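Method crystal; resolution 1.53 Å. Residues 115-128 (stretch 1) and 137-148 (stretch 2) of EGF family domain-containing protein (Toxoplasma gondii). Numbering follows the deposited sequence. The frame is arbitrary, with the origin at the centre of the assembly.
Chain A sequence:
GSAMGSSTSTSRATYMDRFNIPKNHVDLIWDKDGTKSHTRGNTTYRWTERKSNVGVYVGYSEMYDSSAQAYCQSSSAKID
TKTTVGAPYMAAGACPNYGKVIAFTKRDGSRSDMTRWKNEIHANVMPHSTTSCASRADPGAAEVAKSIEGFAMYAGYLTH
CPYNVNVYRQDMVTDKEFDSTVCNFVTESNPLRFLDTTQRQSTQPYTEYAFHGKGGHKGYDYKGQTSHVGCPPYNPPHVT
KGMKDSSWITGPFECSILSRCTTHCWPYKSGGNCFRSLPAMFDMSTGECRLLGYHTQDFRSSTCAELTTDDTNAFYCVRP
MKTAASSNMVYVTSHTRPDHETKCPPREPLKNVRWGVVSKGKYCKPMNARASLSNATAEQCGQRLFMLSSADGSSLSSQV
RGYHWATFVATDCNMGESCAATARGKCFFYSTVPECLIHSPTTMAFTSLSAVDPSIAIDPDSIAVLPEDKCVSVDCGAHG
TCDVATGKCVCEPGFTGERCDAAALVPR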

# COMPACT_ATOMS: atom_id res chain seq x y z
N THR A 115 -1.16 -11.86 -9.20
CA THR A 115 -1.08 -12.48 -7.87
C THR A 115 0.35 -12.76 -7.42
O THR A 115 0.60 -13.10 -6.26
N ARG A 116 1.31 -12.60 -8.32
CA ARG A 116 2.71 -12.80 -8.01
C ARG A 116 3.17 -11.92 -6.83
O ARG A 116 4.05 -12.32 -6.06
N TRP A 117 2.59 -10.73 -6.69
CA TRP A 117 2.99 -9.80 -5.64
C TRP A 117 2.90 -10.40 -4.24
O TRP A 117 3.58 -9.94 -3.33
N LYS A 118 2.07 -11.43 -4.08
CA LYS A 118 1.84 -12.01 -2.76
C LYS A 118 3.04 -12.76 -2.21
O LYS A 118 3.13 -12.98 -1.00
N ASN A 119 3.95 -13.20 -3.08
CA ASN A 119 5.19 -13.82 -2.61
C ASN A 119 6.06 -12.77 -1.94
O ASN A 119 6.00 -11.59 -2.29
N GLU A 120 6.87 -13.18 -0.96
CA GLU A 120 7.74 -12.23 -0.30
C GLU A 120 8.83 -11.70 -1.22
O GLU A 120 9.18 -12.31 -2.24
N ILE A 121 9.39 -10.56 -0.84
CA ILE A 121 10.54 -9.98 -1.51
C ILE A 121 11.82 -10.78 -1.26
O ILE A 121 11.89 -11.61 -0.35
N HIS A 122 12.82 -10.50 -2.09
CA HIS A 122 14.17 -11.02 -1.92
C HIS A 122 15.13 -9.83 -1.94
O HIS A 122 15.83 -9.61 -2.92
N ALA A 123 15.14 -9.06 -0.86
CA ALA A 123 15.97 -7.86 -0.81
C ALA A 123 17.35 -8.10 -0.19
O ALA A 123 18.07 -7.14 0.11
N ASN A 124 17.72 -9.36 -0.00
CA ASN A 124 19.02 -9.74 0.55
C ASN A 124 19.18 -9.21 1.98
O ASN A 124 20.16 -8.53 2.32
N VAL A 125 18.20 -9.55 2.81
CA VAL A 125 18.12 -9.09 4.20
C VAL A 125 18.20 -10.25 5.20
O VAL A 125 18.93 -10.16 6.18
N MET A 126 17.46 -11.33 4.94
CA MET A 126 17.31 -12.44 5.89
C MET A 126 18.21 -13.61 5.53
O MET A 126 18.19 -14.08 4.40
N PRO A 127 18.98 -14.13 6.50
CA PRO A 127 19.05 -13.73 7.91
C PRO A 127 19.87 -12.46 8.11
O PRO A 127 20.89 -12.28 7.46
N HIS A 128 19.42 -11.60 9.01
CA HIS A 128 20.13 -10.37 9.28
C HIS A 128 21.34 -10.63 10.17
O HIS A 128 22.36 -9.96 10.05
N ALA A 137 25.70 -17.44 7.28
CA ALA A 137 25.03 -17.35 5.99
C ALA A 137 24.91 -15.88 5.62
O ALA A 137 24.77 -15.03 6.50
N ASP A 138 24.97 -15.59 4.33
CA ASP A 138 24.81 -14.22 3.85
C ASP A 138 23.34 -13.83 3.88
O ASP A 138 22.47 -14.67 3.65
N PRO A 139 23.06 -12.54 4.16
CA PRO A 139 21.70 -12.03 3.96
C PRO A 139 21.18 -12.39 2.57
O PRO A 139 21.90 -12.20 1.58
N GLY A 140 19.96 -12.90 2.51
CA GLY A 140 19.37 -13.41 1.29
C GLY A 140 19.21 -14.93 1.32
O GLY A 140 18.33 -15.47 0.67
N ALA A 141 20.07 -15.61 2.07
CA ALA A 141 20.10 -17.07 2.06
C ALA A 141 18.79 -17.71 2.48
O ALA A 141 18.46 -18.80 2.03
N ALA A 142 18.02 -17.04 3.34
CA ALA A 142 16.78 -17.61 3.85
C ALA A 142 15.55 -17.23 3.02
O ALA A 142 14.45 -17.73 3.25
N GLU A 143 15.74 -16.33 2.05
CA GLU A 143 14.61 -15.71 1.35
C GLU A 143 14.09 -16.57 0.20
O GLU A 143 14.77 -17.47 -0.28
N VAL A 144 12.86 -16.30 -0.23
CA VAL A 144 12.31 -17.00 -1.38
C VAL A 144 13.24 -16.83 -2.57
O VAL A 144 13.91 -15.80 -2.70
N ALA A 145 13.30 -17.84 -3.43
CA ALA A 145 14.19 -17.80 -4.59
C ALA A 145 13.90 -16.55 -5.41
O ALA A 145 12.74 -16.17 -5.55
N LYS A 146 14.94 -15.92 -5.95
CA LYS A 146 14.75 -14.71 -6.74
C LYS A 146 13.75 -14.95 -7.88
O LYS A 146 12.95 -14.08 -8.21
N SER A 147 13.76 -16.15 -8.45
CA SER A 147 12.89 -16.46 -9.58
C SER A 147 11.41 -16.51 -9.22
O SER A 147 10.57 -16.53 -10.12
N ILE A 148 11.08 -16.53 -7.92
CA ILE A 148 9.68 -16.44 -7.50
C ILE A 148 9.41 -15.22 -6.60
O ILE A 148 8.35 -15.13 -5.98

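The carboxylate of E143 is the polar centre of this contact. Its CA-to-CB bond points toward stretch 1, and with chi1 m (-61°) and chi2 t (176°) the chain extends until both oxygens reach the backbone of residues 124-126. V125 N donates to E143 OE2 at 2.7 Å (N-H...O angle 161°), M126 N donates to the same E143 OE2 at 2.9 Å (169°), and N124 N donates to E143 OE1 at 2.9 Å with a more bent angle of 143°. Three successive amides in a loop segment thus find an acceptor in one side chain. A123 N also lies 3.3 Å from E143 OE1, but its angle is too poor for a hydrogen bond.

H122 supplies the next strong link. Its chi1 is t (-173°) and chi2 116°, which sets H122 ND1 2.7 Å from V144 O; the angle of 174° and the position of that oxygen near the ring plane, at the edge, agree with an in-plane N-H donor. E143 OE1 lies over one face of the same ring, 3.2 Å from H122 CD2. Farther along, N119 points toward stretch 2, and its m rotamer (chi1 -61°) brings N119 ND2 to I148 O at 2.8 Å and 169°.

The backbone reciprocates at M126 O, which accepts from G140 N at 2.8 Å and A142 N at 3.1 Å. G140 lies in both of the overlapping turns, type II D138-A141 and type I G140-E143, and A142 in the second. G140 has phi/psi of 111/-28; a CB here would be jammed against the preceding carbonyl, and an ideal CB would sit 2.8 Å from N124 OD1, a clash.

Three waters bridge the two stretches. Water 1 donates to I121 O (2.8 Å) and E120 OE1 (3.1 Å) and accepts from V144 N (3.1 Å). Water 2 accepts from K146 NZ at 2.8 Å and donates to H122 O at 2.6 Å, while water 3 donates to P127 O (2.8 Å) and A137 O (3.0 Å).

Apolar packing is concentrated around P127, which follows a cis peptide bond. P127 CD approaches A142 CB at 3.9 Å and A141 CB at 4.2 Å, and P127 CG meets A137 CB at 4.2 Å. M126 (chi1 m, chi2 m) adds its CB at 4.4 Å from A142 CB, although its end leads away. V144, chi1 m, sets V144 CG2 3.2 Å from E120 O. R116 starts sideways, but its t, p, t chain returns so that I148 CA and S147 O lie over one face of the guanidinium.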

# COMPACT_ATOMS: atom_id res chain seq x y z
CB THR A 115 -1.88 -13.80 -7.79
OG1 THR A 115 -1.36 -14.75 -8.72
CG2 THR A 115 -3.37 -13.56 -8.08
CB ARG A 116 3.55 -12.53 -9.27
CG ARG A 116 5.04 -12.55 -9.08
CD ARG A 116 5.62 -13.94 -8.84
NE ARG A 116 7.07 -13.76 -8.88
CZ ARG A 116 7.82 -13.83 -9.97
NH1 ARG A 116 7.30 -14.19 -11.14
NH2 ARG A 116 9.10 -13.55 -9.88
CB TRP A 117 2.15 -8.51 -5.71
CG TRP A 117 0.71 -8.68 -5.31
CD1 TRP A 117 -0.33 -8.93 -6.14
CD2 TRP A 117 0.17 -8.62 -3.98
NE1 TRP A 117 -1.50 -9.03 -5.41
CE2 TRP A 117 -1.21 -8.85 -4.08
CE3 TRP A 117 0.73 -8.39 -2.72
CZ2 TRP A 117 -2.06 -8.85 -2.97
CZ3 TRP A 117 -0.11 -8.40 -1.61
CH2 TRP A 117 -1.48 -8.63 -1.75
CB LYS A 118 0.63 -12.93 -2.79
CG LYS A 118 -0.65 -12.20 -3.04
CD LYS A 118 -1.84 -13.14 -3.01
CE LYS A 118 -3.12 -12.41 -3.34
NZ LYS A 118 -4.27 -13.35 -3.41
CB ASN A 119 5.97 -14.46 -3.75
CG ASN A 119 5.21 -15.57 -4.45
OD1 ASN A 119 4.10 -15.94 -4.06
ND2 ASN A 119 5.81 -16.11 -5.51
CB GLU A 120 8.39 -12.85 0.93
CG GLU A 120 7.45 -12.93 2.12
CD GLU A 120 8.16 -13.36 3.39
OE1 GLU A 120 9.40 -13.52 3.37
OE2 GLU A 120 7.47 -13.55 4.41
CB ILE A 121 10.77 -8.51 -1.06
CG1 ILE A 121 11.14 -8.43 0.43
CG2 ILE A 121 9.53 -7.68 -1.36
CD1 ILE A 121 11.47 -7.02 0.93
CB HIS A 122 14.52 -12.03 -3.02
CG HIS A 122 15.84 -12.72 -2.80
ND1 HIS A 122 15.94 -14.07 -2.59
CD2 HIS A 122 17.10 -12.23 -2.74
CE1 HIS A 122 17.21 -14.40 -2.41
NE2 HIS A 122 17.93 -13.30 -2.49
CB ALA A 123 15.24 -6.74 -0.06
CB ASN A 124 20.16 -9.24 -0.34
CG ASN A 124 20.09 -9.82 -1.74
OD1 ASN A 124 19.99 -11.04 -1.92
ND2 ASN A 124 20.12 -8.96 -2.75
CB VAL A 125 16.82 -8.31 4.45
CG1 VAL A 125 16.65 -7.95 5.93
CG2 VAL A 125 16.80 -7.04 3.60
CB MET A 126 15.85 -12.91 5.95
CG MET A 126 14.83 -11.83 6.30
SD MET A 126 15.17 -11.07 7.91
CE MET A 126 13.76 -9.97 8.06
CB PRO A 127 19.74 -14.92 8.57
CG PRO A 127 20.65 -15.43 7.50
CD PRO A 127 19.85 -15.28 6.23
CB HIS A 128 19.19 -9.36 9.93
CG HIS A 128 19.83 -8.03 10.19
ND1 HIS A 128 20.20 -7.17 9.18
CD2 HIS A 128 20.20 -7.44 11.35
CE1 HIS A 128 20.76 -6.10 9.71
NE2 HIS A 128 20.77 -6.24 11.02
CB ALA A 137 23.66 -18.01 6.05
CB ASP A 138 25.34 -14.08 2.43
CG ASP A 138 26.83 -14.39 2.31
OD1 ASP A 138 27.57 -14.18 3.29
OD2 ASP A 138 27.25 -14.84 1.22
CB PRO A 139 21.87 -10.51 4.12
CG PRO A 139 23.02 -10.37 5.05
CD PRO A 139 23.96 -11.51 4.71
CB ALA A 141 21.22 -17.56 2.96
CB ALA A 142 16.55 -17.19 5.29
CB GLU A 143 15.04 -14.33 0.84
CG GLU A 143 15.43 -13.40 1.99
CD GLU A 143 15.96 -12.05 1.56
OE1 GLU A 143 16.30 -11.88 0.37
OE2 GLU A 143 16.04 -11.15 2.42
CB VAL A 144 10.88 -16.51 -1.74
CG1 VAL A 144 9.93 -16.72 -0.57
CG2 VAL A 144 10.89 -15.05 -2.16
CB ALA A 145 14.02 -19.05 -5.44
CB LYS A 146 16.08 -14.22 -7.30
CG LYS A 146 16.00 -12.94 -8.13
CD LYS A 146 15.46 -11.75 -7.33
CE LYS A 146 15.49 -10.48 -8.18
NZ LYS A 146 15.05 -9.26 -7.44
CB SER A 147 13.32 -17.78 -10.22
OG SER A 147 13.27 -18.84 -9.27
CB ILE A 148 9.21 -17.72 -6.74
CG1 ILE A 148 9.86 -17.84 -5.35
CG2 ILE A 148 9.51 -18.96 -7.57
CD1 ILE A 148 9.08 -18.75 -4.41
O HOH W 1 11.64 -13.87 1.28
O HOH W 2 16.88 -9.18 -5.27
O HOH W 3 23.61 -12.79 8.05